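Local coordinates for 33-36 kDa outer membrane protein (Acinetobacter baumannii, PDB 6GIE) that probably forms a channel across the outer membrane that may let small solutes through, at residues A[25-31]-A[290-296]; A[65-69]-A[195-199]; A[233-239]-A[255-261]; A[270-274]-A[285-289]. All blocks are in the same frame, centred on the assembly; numbering follows the deposited sequence.

Contacts 1, 3 and 4 are antiparallel strand pairs in the wall of a beta barrel, and contact 2 ties a short inner helix to that wall. Contact 1 pairs the first and last strands and closes the barrel. Contact 4 runs on along the same last strand, 285-295, with its centre about 18 Å from that of contact 1. Contacts 3 and 4 lie about 13 Å apart between centres. They share two bound C8E detergent molecules. G256 N probably hydrogen-bonds F272 O, and T258 N probably bonds A270 O, each at 2.9 Å. K293 of contact 1 reaches Q259 of contact 3. Contacts 2 and 4 are farthest apart, about 24 Å between centres.

Contact 1 (A[25-31]-A[290-296]); sequences FEVQGQS and LNAKFRF
Backbone hydrogen bonds zip 25-31 to 290-296 in antiparallel register. V27 with F294, G29 with A292 and S31 with L290 are hydrogen-bonded pairs, each joined by two N-H to O bonds. V27 N to F294 O is 2.8 Å. A last bond runs from F296 N to F25 O at 3.0 Å.

The charged group lies on the face that carries E26, Q28, K293 and R295. E26 OE1 takes R295 NE at 2.9 Å in a salt bridge, and R295 NH2 adds a weak bond. The carboxylate and guanidinium are nearly coplanar, 5° apart, and the two side chains run side by side, pointing the same way. Water 1 bridges E26 OE1, K293 NZ and R295 NH2. K293 NZ also bonds Q259, and R295 NH1 bonds the carbonyl of L63.

Apolar contacts lie on the V27 and F294 face and at the chain end. F25 CB sits over one face of the F296 ring, 3.7 Å from its centroid. With chi1 at 58°, CG of F296 lies between its N and C, and the ring reaches back over F25. The two rings are near parallel, at 13°, but slid so far that they barely overlap. V27 CG2 packs on F294 CB at 3.9 Å.

This seam joins the first and last strands and closes the barrel. Strand 43-52 continues the wall beyond 22-35, and strand 266-276 flanks 285-295.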
# COMPACT_ATOMS: atom_id res chain seq x y z
N PHE A 25 11.07 -9.12 8.79
CA PHE A 25 11.47 -7.83 8.21
C PHE A 25 11.33 -7.80 6.74
O PHE A 25 11.47 -8.81 6.06
CB PHE A 25 12.92 -7.52 8.48
CG PHE A 25 13.30 -7.63 9.91
CD1 PHE A 25 13.65 -8.87 10.46
CD2 PHE A 25 13.38 -6.50 10.71
CE1 PHE A 25 14.06 -8.98 11.78
CE2 PHE A 25 13.80 -6.60 12.04
CZ PHE A 25 14.14 -7.84 12.57
N GLU A 26 11.04 -6.62 6.23
CA GLU A 26 10.91 -6.45 4.80
C GLU A 26 11.53 -5.12 4.48
O GLU A 26 11.24 -4.13 5.16
CB GLU A 26 9.45 -6.47 4.35
CG GLU A 26 9.27 -6.04 2.91
CD GLU A 26 7.82 -6.14 2.42
OE1 GLU A 26 7.30 -7.30 2.34
OE2 GLU A 26 7.27 -5.03 2.06
N VAL A 27 12.42 -5.08 3.50
CA VAL A 27 12.89 -3.80 3.03
C VAL A 27 12.52 -3.67 1.59
O VAL A 27 12.49 -4.65 0.85
CB VAL A 27 14.41 -3.54 3.27
CG1 VAL A 27 14.65 -3.46 4.74
CG2 VAL A 27 15.25 -4.63 2.68
N GLN A 28 12.24 -2.43 1.21
CA GLN A 28 11.74 -2.18 -0.09
C GLN A 28 12.32 -0.90 -0.60
O GLN A 28 12.43 0.08 0.15
CB GLN A 28 10.21 -2.10 -0.10
CG GLN A 28 9.64 -2.28 -1.50
CD GLN A 28 8.21 -1.82 -1.63
OE1 GLN A 28 7.44 -1.88 -0.66
NE2 GLN A 28 7.85 -1.34 -2.82
N GLY A 29 12.69 -0.93 -1.88
CA GLY A 29 13.19 0.22 -2.63
C GLY A 29 12.43 0.45 -3.94
O GLY A 29 11.85 -0.48 -4.51
N GLN A 30 12.44 1.70 -4.39
CA GLN A 30 11.65 2.11 -5.52
C GLN A 30 12.17 3.39 -6.11
O GLN A 30 12.48 4.31 -5.37
CB GLN A 30 10.24 2.31 -5.09
CG GLN A 30 9.37 2.67 -6.25
CD GLN A 30 8.03 3.19 -5.85
OE1 GLN A 30 7.67 3.25 -4.66
NE2 GLN A 30 7.26 3.60 -6.84
N SER A 31 12.33 3.40 -7.44
CA SER A 31 12.72 4.57 -8.19
C SER A 31 11.68 4.85 -9.24
O SER A 31 11.09 3.89 -9.83
CB SER A 31 14.00 4.30 -8.96
OG SER A 31 15.11 4.46 -8.15
N LEU A 290 10.22 1.24 -11.16
CA LEU A 290 10.67 -0.06 -10.80
C LEU A 290 10.85 -0.13 -9.29
O LEU A 290 11.29 0.83 -8.66
CB LEU A 290 12.04 -0.31 -11.42
CG LEU A 290 12.10 -0.42 -12.96
CD1 LEU A 290 13.49 -0.88 -13.37
CD2 LEU A 290 11.08 -1.36 -13.54
N ASN A 291 10.59 -1.30 -8.76
CA ASN A 291 10.73 -1.52 -7.38
C ASN A 291 11.25 -2.94 -7.04
O ASN A 291 11.27 -3.86 -7.88
CB ASN A 291 9.40 -1.18 -6.68
CG ASN A 291 8.29 -2.05 -7.13
OD1 ASN A 291 8.27 -3.25 -6.82
ND2 ASN A 291 7.38 -1.49 -7.93
N ALA A 292 11.68 -3.08 -5.79
CA ALA A 292 12.24 -4.33 -5.35
C ALA A 292 12.04 -4.50 -3.87
O ALA A 292 12.02 -3.49 -3.13
CB ALA A 292 13.74 -4.35 -5.64
N LYS A 293 11.99 -5.75 -3.43
CA LYS A 293 11.82 -5.98 -2.01
C LYS A 293 12.46 -7.28 -1.51
O LYS A 293 12.51 -8.29 -2.23
CB LYS A 293 10.33 -5.89 -1.67
CG LYS A 293 9.60 -7.20 -1.60
CD LYS A 293 8.08 -7.06 -1.34
CE LYS A 293 7.47 -5.70 -1.74
NZ LYS A 293 5.99 -5.84 -1.92
N PHE A 294 12.96 -7.21 -0.26
CA PHE A 294 13.69 -8.29 0.34
C PHE A 294 13.04 -8.57 1.68
O PHE A 294 12.79 -7.66 2.50
CB PHE A 294 15.20 -7.92 0.56
CG PHE A 294 15.86 -7.40 -0.67
CD1 PHE A 294 15.60 -6.08 -1.12
CD2 PHE A 294 16.68 -8.24 -1.46
CE1 PHE A 294 16.16 -5.61 -2.30
CE2 PHE A 294 17.23 -7.77 -2.65
CZ PHE A 294 16.96 -6.46 -3.07
N ARG A 295 12.89 -9.86 1.92
CA ARG A 295 12.34 -10.29 3.12
C ARG A 295 13.30 -11.15 3.87
O ARG A 295 14.00 -11.98 3.28
CB ARG A 295 11.00 -11.03 2.86
CG ARG A 295 9.90 -10.16 2.30
CD ARG A 295 8.63 -11.00 2.05
NE ARG A 295 7.51 -10.15 1.66
CZ ARG A 295 6.30 -10.58 1.30
NH1 ARG A 295 5.98 -11.87 1.26
NH2 ARG A 295 5.38 -9.67 1.00
N PHE A 296 13.26 -10.99 5.19
CA PHE A 296 14.07 -11.79 6.09
C PHE A 296 13.49 -11.80 7.53
O PHE A 296 14.22 -12.15 8.44
CB PHE A 296 15.57 -11.33 6.06
CG PHE A 296 15.80 -9.88 6.43
CD1 PHE A 296 15.60 -8.87 5.50
CD2 PHE A 296 16.27 -9.52 7.69
CE1 PHE A 296 15.81 -7.52 5.84
CE2 PHE A 296 16.49 -8.18 8.04
CZ PHE A 296 16.28 -7.18 7.12
O HOH W 1 4.78 -6.82 0.75

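Contact 2 (A[65-69]-A[195-199]); sequences EAAFL and TKYVG
K196 NZ is gripped by two carboxylates. E65 OE1 takes it at 2.8 Å in a salt bridge, and E211 on the neighbouring strand 207-216 forms a second one. The amine meets OE1 from above the carboxylate plane, 39° out of it. K196 and E65 approach from opposite directions. The lysine is extended up to CE and then bends, with chi4 at 66°, which turns NZ to the carboxylate.

The stem of the lysine slides along F68. K196 CE lies over one face of the F68 ring, 3.9 Å from its centroid, toward the rim. NZ is too far for more than a weak cation-pi attraction. A chi1 of -176°, with CG anti to N, swings the F68 ring toward the strand.

V198 supplies the apolar part. Its CG2 touches E65 CG at 3.7 Å and F68 CD2 at 4.0 Å. Its CG1 meets L69 CD2 at 3.9 Å, with the two side chains crossing at about a right angle.

E65 is at the N-cap position of helix 66-69. A salt bridge and the apolar contacts of V198 join the helix to strand 190-200. Two acidic partners would probably keep K196 protonated and limit its movement.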
# COMPACT_ATOMS: atom_id res chain seq x y z
N GLU A 65 0.75 -10.36 -0.15
CA GLU A 65 -0.23 -9.94 0.81
C GLU A 65 -0.15 -10.74 2.10
O GLU A 65 -1.09 -10.81 2.85
CB GLU A 65 -1.67 -10.10 0.25
CG GLU A 65 -1.99 -9.13 -0.87
CD GLU A 65 -1.99 -7.64 -0.48
OE1 GLU A 65 -2.13 -7.28 0.71
OE2 GLU A 65 -1.77 -6.80 -1.39
N ALA A 66 0.99 -11.36 2.36
CA ALA A 66 1.14 -12.26 3.50
C ALA A 66 0.97 -11.52 4.82
O ALA A 66 0.43 -12.13 5.79
CB ALA A 66 2.52 -12.94 3.46
N ALA A 67 1.39 -10.23 4.88
CA ALA A 67 1.29 -9.48 6.19
C ALA A 67 -0.19 -9.27 6.53
O ALA A 67 -0.68 -9.55 7.68
CB ALA A 67 2.03 -8.14 6.17
N PHE A 68 -0.90 -8.74 5.56
CA PHE A 68 -2.37 -8.64 5.68
C PHE A 68 -3.09 -9.97 6.00
O PHE A 68 -3.91 -10.07 6.97
CB PHE A 68 -2.98 -8.04 4.43
CG PHE A 68 -4.46 -7.83 4.56
CD1 PHE A 68 -4.96 -6.78 5.30
CD2 PHE A 68 -5.32 -8.68 3.94
CE1 PHE A 68 -6.36 -6.62 5.43
CE2 PHE A 68 -6.73 -8.51 4.03
CZ PHE A 68 -7.24 -7.49 4.78
N LEU A 69 -2.75 -11.01 5.29
CA LEU A 69 -3.38 -12.28 5.56
C LEU A 69 -3.01 -12.86 6.93
O LEU A 69 -3.77 -13.62 7.48
CB LEU A 69 -3.10 -13.30 4.47
CG LEU A 69 -3.67 -12.98 3.06
CD1 LEU A 69 -3.12 -13.90 2.01
CD2 LEU A 69 -5.18 -13.09 3.08
N THR A 195 -11.15 0.36 2.41
CA THR A 195 -11.40 -1.05 2.52
C THR A 195 -10.32 -1.82 1.86
O THR A 195 -9.70 -1.31 0.96
CB THR A 195 -12.73 -1.45 1.84
OG1 THR A 195 -12.68 -1.20 0.45
CG2 THR A 195 -13.86 -0.70 2.41
N LYS A 196 -10.09 -3.04 2.34
CA LYS A 196 -9.17 -3.94 1.75
C LYS A 196 -9.64 -5.38 1.76
O LYS A 196 -10.08 -5.91 2.79
CB LYS A 196 -7.81 -3.89 2.50
CG LYS A 196 -6.63 -4.59 1.76
CD LYS A 196 -5.31 -4.27 2.51
CE LYS A 196 -4.13 -5.15 2.21
NZ LYS A 196 -3.72 -4.95 0.81
N TYR A 197 -9.46 -6.06 0.63
CA TYR A 197 -9.81 -7.50 0.59
C TYR A 197 -8.75 -8.29 -0.07
O TYR A 197 -8.18 -7.84 -1.07
CB TYR A 197 -11.17 -7.75 -0.17
CG TYR A 197 -11.55 -9.23 -0.27
CD1 TYR A 197 -12.02 -9.93 0.83
CD2 TYR A 197 -11.46 -9.91 -1.46
CE1 TYR A 197 -12.37 -11.25 0.71
CE2 TYR A 197 -11.83 -11.24 -1.57
CZ TYR A 197 -12.27 -11.89 -0.49
OH TYR A 197 -12.57 -13.20 -0.58
N VAL A 198 -8.58 -9.53 0.38
CA VAL A 198 -7.69 -10.48 -0.30
C VAL A 198 -8.30 -11.83 -0.14
O VAL A 198 -8.55 -12.27 0.96
CB VAL A 198 -6.23 -10.44 0.24
CG1 VAL A 198 -5.39 -11.52 -0.44
CG2 VAL A 198 -5.61 -9.11 -0.07
N GLY A 199 -8.65 -12.46 -1.25
CA GLY A 199 -9.13 -13.82 -1.22
C GLY A 199 -8.47 -14.72 -2.26
O GLY A 199 -8.05 -14.29 -3.35

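Contact 3 (A[233-239]-A[255-261]); sequences KLSVGAS and GGHTQYF. With C8E ((hydroxyethyloxy)tri(ethyloxy)octane), chain C; C8E ((hydroxyethyloxy)tri(ethyloxy)octane), chain D; C8E ((hydroxyethyloxy)tri(ethyloxy)octane), chain E; C8E ((hydroxyethyloxy)tri(ethyloxy)octane), chain B.
K233 and Y260 lie side by side and point the same way. The lysine bends at chi3, -66°, and its NZ bonds both Y260 OH, at 3.0 Å, and F261 O, also at 3.0 Å. The F261 carbonyl is met in its own plane, with a C=O to NZ angle of 159°. In Y260 the N-CA-CB-CG torsion is anti, chi1 178°, which lays the ring alongside the lysine. L234 CB touches the ring edge at CD1, 3.9 Å away. Detergent C8E of chain B lies over one face of the ring, with C4 above its centre.

L234 CD1 and T258 CG2 face another C8E, chain C. These residues, with V236 and A238, share the outer side of the pair with the detergent.

S235, H257 and Q259 occupy the other side. Water 2 joins S235 OG and Q259 NE2, the latter at 2.9 Å. The extended Q259 chain carries its OE1 to K293. ND1 of H257 has no polar partner in the model.

The backbones are antiparallel. S235 with Q259, G237 with H257 and S239 with G255 are the hydrogen-bonded pairs. S235 N to Q259 O is 2.8 Å.

The chemistry divides the hairpin by side. Detergent binds where a membrane's lipid would probably lie, while serine, glutamine and a bridging water form a polar inner face. K233 ties off the end of the strand pair through two oxygens.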
# COMPACT_ATOMS: atom_id res chain seq x y z
N LYS A 233 3.09 -15.98 -6.69
CA LYS A 233 4.29 -15.13 -6.83
C LYS A 233 4.11 -14.03 -7.81
O LYS A 233 4.90 -13.08 -7.80
CB LYS A 233 5.48 -15.96 -7.26
CG LYS A 233 5.54 -17.27 -6.50
CD LYS A 233 6.95 -17.80 -6.38
CE LYS A 233 7.48 -18.16 -7.76
NZ LYS A 233 8.96 -17.97 -7.77
N LEU A 234 3.12 -14.15 -8.69
CA LEU A 234 3.05 -13.22 -9.76
C LEU A 234 1.78 -12.43 -9.75
O LEU A 234 0.66 -12.97 -9.74
CB LEU A 234 3.29 -13.94 -11.10
CG LEU A 234 3.19 -13.06 -12.35
CD1 LEU A 234 4.25 -11.99 -12.39
CD2 LEU A 234 3.22 -13.85 -13.66
N SER A 235 1.89 -11.12 -9.77
CA SER A 235 0.61 -10.37 -9.80
C SER A 235 0.66 -9.30 -10.83
O SER A 235 1.70 -8.72 -11.07
CB SER A 235 0.28 -9.73 -8.45
OG SER A 235 1.20 -8.72 -8.10
N VAL A 236 -0.50 -9.00 -11.37
CA VAL A 236 -0.62 -7.93 -12.28
C VAL A 236 -1.80 -7.17 -11.87
O VAL A 236 -2.80 -7.77 -11.49
CB VAL A 236 -0.79 -8.39 -13.76
CG1 VAL A 236 -2.00 -9.27 -13.96
CG2 VAL A 236 -0.94 -7.16 -14.65
N GLY A 237 -1.74 -5.85 -11.98
CA GLY A 237 -2.82 -5.03 -11.38
C GLY A 237 -3.01 -3.67 -12.00
O GLY A 237 -2.25 -3.27 -12.88
N ALA A 238 -4.06 -3.01 -11.56
CA ALA A 238 -4.43 -1.74 -12.10
C ALA A 238 -5.04 -0.86 -11.04
O ALA A 238 -5.48 -1.35 -9.98
CB ALA A 238 -5.40 -1.93 -13.30
N SER A 239 -5.08 0.43 -11.30
CA SER A 239 -5.53 1.38 -10.31
C SER A 239 -5.99 2.65 -10.96
O SER A 239 -5.66 2.97 -12.10
CB SER A 239 -4.40 1.74 -9.27
OG SER A 239 -3.35 2.37 -9.95
N GLY A 255 -3.15 3.55 -13.50
CA GLY A 255 -1.93 2.84 -13.55
C GLY A 255 -2.03 1.35 -13.74
O GLY A 255 -3.07 0.74 -13.49
N GLY A 256 -0.93 0.76 -14.20
CA GLY A 256 -0.78 -0.66 -14.16
C GLY A 256 0.45 -0.99 -13.40
O GLY A 256 1.37 -0.22 -13.38
N HIS A 257 0.46 -2.17 -12.82
CA HIS A 257 1.47 -2.55 -11.85
C HIS A 257 1.72 -4.02 -11.98
O HIS A 257 0.80 -4.79 -12.13
CB HIS A 257 0.96 -2.30 -10.42
CG HIS A 257 0.46 -0.92 -10.24
ND1 HIS A 257 -0.87 -0.61 -10.38
CD2 HIS A 257 1.12 0.25 -10.11
CE1 HIS A 257 -1.02 0.70 -10.25
NE2 HIS A 257 0.18 1.25 -10.09
N THR A 258 2.95 -4.41 -11.75
CA THR A 258 3.33 -5.77 -11.89
C THR A 258 4.24 -6.08 -10.73
O THR A 258 5.03 -5.19 -10.32
CB THR A 258 4.07 -5.87 -13.24
OG1 THR A 258 3.67 -7.02 -13.98
CG2 THR A 258 5.45 -5.78 -13.12
N GLN A 259 4.16 -7.32 -10.22
CA GLN A 259 5.12 -7.73 -9.27
C GLN A 259 5.39 -9.22 -9.29
O GLN A 259 4.45 -10.02 -9.47
CB GLN A 259 4.72 -7.24 -7.85
CG GLN A 259 5.70 -7.66 -6.75
CD GLN A 259 5.36 -7.14 -5.36
OE1 GLN A 259 6.25 -6.69 -4.63
NE2 GLN A 259 4.09 -7.22 -4.98
N TYR A 260 6.68 -9.59 -9.15
CA TYR A 260 7.02 -11.01 -9.19
C TYR A 260 8.02 -11.38 -8.13
O TYR A 260 9.07 -10.77 -8.04
CB TYR A 260 7.61 -11.44 -10.56
CG TYR A 260 8.03 -12.94 -10.60
CD1 TYR A 260 7.09 -13.95 -10.46
CD2 TYR A 260 9.34 -13.31 -10.75
CE1 TYR A 260 7.46 -15.30 -10.46
CE2 TYR A 260 9.74 -14.65 -10.78
CZ TYR A 260 8.79 -15.65 -10.63
OH TYR A 260 9.15 -16.99 -10.65
N PHE A 261 7.70 -12.42 -7.35
CA PHE A 261 8.63 -12.93 -6.35
C PHE A 261 9.50 -13.97 -7.00
O PHE A 261 9.05 -15.04 -7.30
CB PHE A 261 7.88 -13.57 -5.19
CG PHE A 261 7.43 -12.61 -4.17
CD1 PHE A 261 6.30 -11.81 -4.41
CD2 PHE A 261 8.09 -12.52 -2.94
CE1 PHE A 261 5.86 -10.92 -3.44
CE2 PHE A 261 7.64 -11.64 -1.97
CZ PHE A 261 6.52 -10.85 -2.22
C6 C8E C . 6.42 -9.91 -14.51
C7 C8E C . 6.71 -8.47 -14.20
C8 C8E C . 7.52 -8.32 -12.93
O9 C8E C . 8.74 -7.61 -13.21
C10 C8E C . 8.64 -6.21 -13.48
C11 C8E C . 9.98 -5.60 -13.86
O12 C8E C . 10.18 -5.32 -15.27
C13 C8E C . 9.05 -5.14 -16.08
C14 C8E C . 9.28 -4.18 -17.23
O15 C8E C . 7.97 -3.62 -17.34
C16 C8E C . 7.76 -2.54 -18.19
C17 C8E C . 6.67 -1.70 -17.56
O18 C8E C . 5.73 -2.48 -16.84
C19 C8E C . 4.84 -1.63 -16.11
C20 C8E C . 3.82 -2.46 -15.33
O21 C8E C . 2.59 -2.56 -16.05
O12 C8E D . -4.87 6.53 -22.17
C13 C8E D . -3.99 5.51 -22.66
C14 C8E D . -3.94 4.35 -21.67
O15 C8E D . -2.77 4.48 -20.86
C16 C8E D . -2.25 3.25 -20.35
C17 C8E D . -2.64 3.17 -18.88
O18 C8E D . -2.17 1.98 -18.26
C19 C8E D . -2.70 1.80 -16.96
C20 C8E D . -4.09 1.18 -16.98
O21 C8E D . -3.97 -0.24 -16.90
C14 C8E E . -4.83 -5.90 -15.26
O15 C8E E . -5.49 -5.42 -14.09
C16 C8E E . -6.72 -6.09 -13.81
C17 C8E E . -7.62 -5.30 -12.87
O18 C8E E . -8.47 -4.41 -13.61
C19 C8E E . -9.62 -3.94 -12.89
C20 C8E E . -9.43 -2.50 -12.43
O21 C8E E . -10.59 -1.77 -12.82
C1 C8E B . 5.71 -17.08 -14.20
C2 C8E B . 6.84 -16.08 -14.07
C3 C8E B . 6.67 -14.93 -15.07
C4 C8E B . 7.42 -13.68 -14.60
C5 C8E B . 7.38 -12.50 -15.57
C6 C8E B . 5.99 -12.15 -16.13
C7 C8E B . 6.12 -11.17 -17.31
C8 C8E B . 4.93 -10.24 -17.52
O9 C8E B . 5.39 -8.93 -17.91
C10 C8E B . 4.46 -8.11 -18.61
C11 C8E B . 4.76 -6.63 -18.35
O HOH W 2 1.29 -7.28 -5.88
O HOH W 3 0.82 -6.51 -9.29

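Contact 4 (A[270-274]-A[285-289]); sequences ADFVK and TQTIG. With C8E ((hydroxyethyloxy)tri(ethyloxy)octane), chain C; C8E ((hydroxyethyloxy)tri(ethyloxy)octane), chain D.
Strands 270-274 and 285-289 run antiparallel, with their axes at 173° and 4.6 Å apart at the closest approach. D271 with G289 and V273 with T287 are the hydrogen-bonded pairs. F272 with I288 and K274 with Q286 are the non-hydrogen-bonded ones. D271 N to G289 O is 2.8 Å. The return bond, from G289 N to D271 O, is weak. T287 N to V273 O is 2.7 Å. CA-H to O contacts run between these bonds, such as F272 CA to T287 O.

F272, K274, Q286 and I288 share one face. Q286 OE1 approaches the edge of the F272 ring at CE1, 3.4 Å away. The amide and ring planes are 61° apart. Chi1 of 171° sets CG of F272 anti to N and brings the ring toward Q286. K274 and Q286 run alongside and point the same way, with K274 CE 4.1 Å from Q286 NE2. The lysine chain is bent at chi3, and its CD comes 3.1 Å from O15 of detergent C8E, chain D.

On the other face V273 CB packs on T287 CB at 4.0 Å. D271 lies on this face too, and its OD2 takes a weak hydrogen bond from N291. T285 OG1 bonds Y250 OH.

The two strands form a beta hairpin of the barrel wall, flanked by strands 252-261 and 22-35. Detergent on the outward face and polar groups such as D271 and T287 on the inward one fit the pattern of an outer-membrane porin barrel.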
# COMPACT_ATOMS: atom_id res chain seq x y z
N ALA A 270 7.22 -3.33 -11.25
CA ALA A 270 7.17 -2.25 -12.19
C ALA A 270 5.86 -1.53 -12.11
O ALA A 270 4.81 -2.15 -11.88
CB ALA A 270 7.42 -2.81 -13.63
N ASP A 271 5.89 -0.23 -12.39
CA ASP A 271 4.65 0.59 -12.31
C ASP A 271 4.63 1.58 -13.46
O ASP A 271 5.67 2.21 -13.79
CB ASP A 271 4.57 1.38 -10.98
CG ASP A 271 4.82 0.53 -9.75
OD1 ASP A 271 3.96 -0.36 -9.45
OD2 ASP A 271 5.89 0.71 -9.10
N PHE A 272 3.47 1.73 -14.07
CA PHE A 272 3.31 2.71 -15.10
C PHE A 272 2.05 3.48 -14.75
O PHE A 272 0.98 2.88 -14.63
CB PHE A 272 3.17 2.04 -16.48
CG PHE A 272 2.78 2.99 -17.57
CD1 PHE A 272 3.39 4.23 -17.68
CD2 PHE A 272 1.88 2.64 -18.52
CE1 PHE A 272 3.06 5.14 -18.67
CE2 PHE A 272 1.56 3.54 -19.57
CZ PHE A 272 2.13 4.80 -19.62
N VAL A 273 2.16 4.81 -14.67
CA VAL A 273 1.08 5.65 -14.10
C VAL A 273 0.91 6.88 -14.93
O VAL A 273 1.87 7.57 -15.24
CB VAL A 273 1.35 6.01 -12.63
CG1 VAL A 273 0.25 6.89 -12.03
CG2 VAL A 273 1.42 4.74 -11.79
N LYS A 274 -0.30 7.11 -15.39
CA LYS A 274 -0.56 8.27 -16.19
C LYS A 274 -1.44 9.18 -15.41
O LYS A 274 -2.26 8.70 -14.63
CB LYS A 274 -1.35 7.87 -17.43
CG LYS A 274 -0.57 7.04 -18.41
CD LYS A 274 -1.23 6.90 -19.78
CE LYS A 274 -1.17 8.18 -20.59
NZ LYS A 274 -1.58 8.02 -22.00
N THR A 285 0.80 13.85 -17.86
CA THR A 285 1.92 13.28 -17.12
C THR A 285 2.00 11.74 -17.05
O THR A 285 1.00 11.07 -16.91
CB THR A 285 1.97 13.94 -15.72
OG1 THR A 285 2.46 15.27 -15.88
CG2 THR A 285 2.92 13.24 -14.79
N GLN A 286 3.22 11.22 -17.11
CA GLN A 286 3.47 9.77 -17.01
C GLN A 286 4.59 9.48 -16.05
O GLN A 286 5.57 10.23 -16.02
CB GLN A 286 3.90 9.15 -18.35
CG GLN A 286 3.08 9.56 -19.54
CD GLN A 286 3.31 8.70 -20.77
OE1 GLN A 286 4.06 7.72 -20.73
NE2 GLN A 286 2.64 9.04 -21.87
N THR A 287 4.49 8.35 -15.38
CA THR A 287 5.42 7.88 -14.37
C THR A 287 5.73 6.42 -14.65
O THR A 287 4.84 5.57 -14.68
CB THR A 287 4.78 7.99 -12.97
OG1 THR A 287 4.48 9.36 -12.72
CG2 THR A 287 5.74 7.51 -11.86
N ILE A 288 7.01 6.14 -14.93
CA ILE A 288 7.51 4.79 -15.04
C ILE A 288 8.30 4.51 -13.75
O ILE A 288 8.98 5.37 -13.22
CB ILE A 288 8.27 4.61 -16.37
CG1 ILE A 288 8.98 3.27 -16.42
CG2 ILE A 288 9.31 5.71 -16.58
CD1 ILE A 288 8.05 2.10 -16.52
N GLY A 289 8.19 3.29 -13.24
CA GLY A 289 8.74 2.94 -11.96
C GLY A 289 9.13 1.49 -11.87
O GLY A 289 8.50 0.64 -12.47
C6 C8E C . 6.42 -9.91 -14.51
C7 C8E C . 6.71 -8.47 -14.20
C8 C8E C . 7.52 -8.32 -12.93
O9 C8E C . 8.74 -7.61 -13.21
C10 C8E C . 8.64 -6.21 -13.48
C11 C8E C . 9.98 -5.60 -13.86
O12 C8E C . 10.18 -5.32 -15.27
C13 C8E C . 9.05 -5.14 -16.08
C14 C8E C . 9.28 -4.18 -17.23
O15 C8E C . 7.97 -3.62 -17.34
C16 C8E C . 7.76 -2.54 -18.19
C17 C8E C . 6.67 -1.70 -17.56
O18 C8E C . 5.73 -2.48 -16.84
C19 C8E C . 4.84 -1.63 -16.11
C20 C8E C . 3.82 -2.46 -15.33
O21 C8E C . 2.59 -2.56 -16.05
O12 C8E D . -4.87 6.53 -22.17
C13 C8E D . -3.99 5.51 -22.66
C14 C8E D . -3.94 4.35 -21.67
O15 C8E D . -2.77 4.48 -20.86
C16 C8E D . -2.25 3.25 -20.35
C17 C8E D . -2.64 3.17 -18.88
O18 C8E D . -2.17 1.98 -18.26
C19 C8E D . -2.70 1.80 -16.96
C20 C8E D . -4.09 1.18 -16.98
O21 C8E D . -3.97 -0.24 -16.90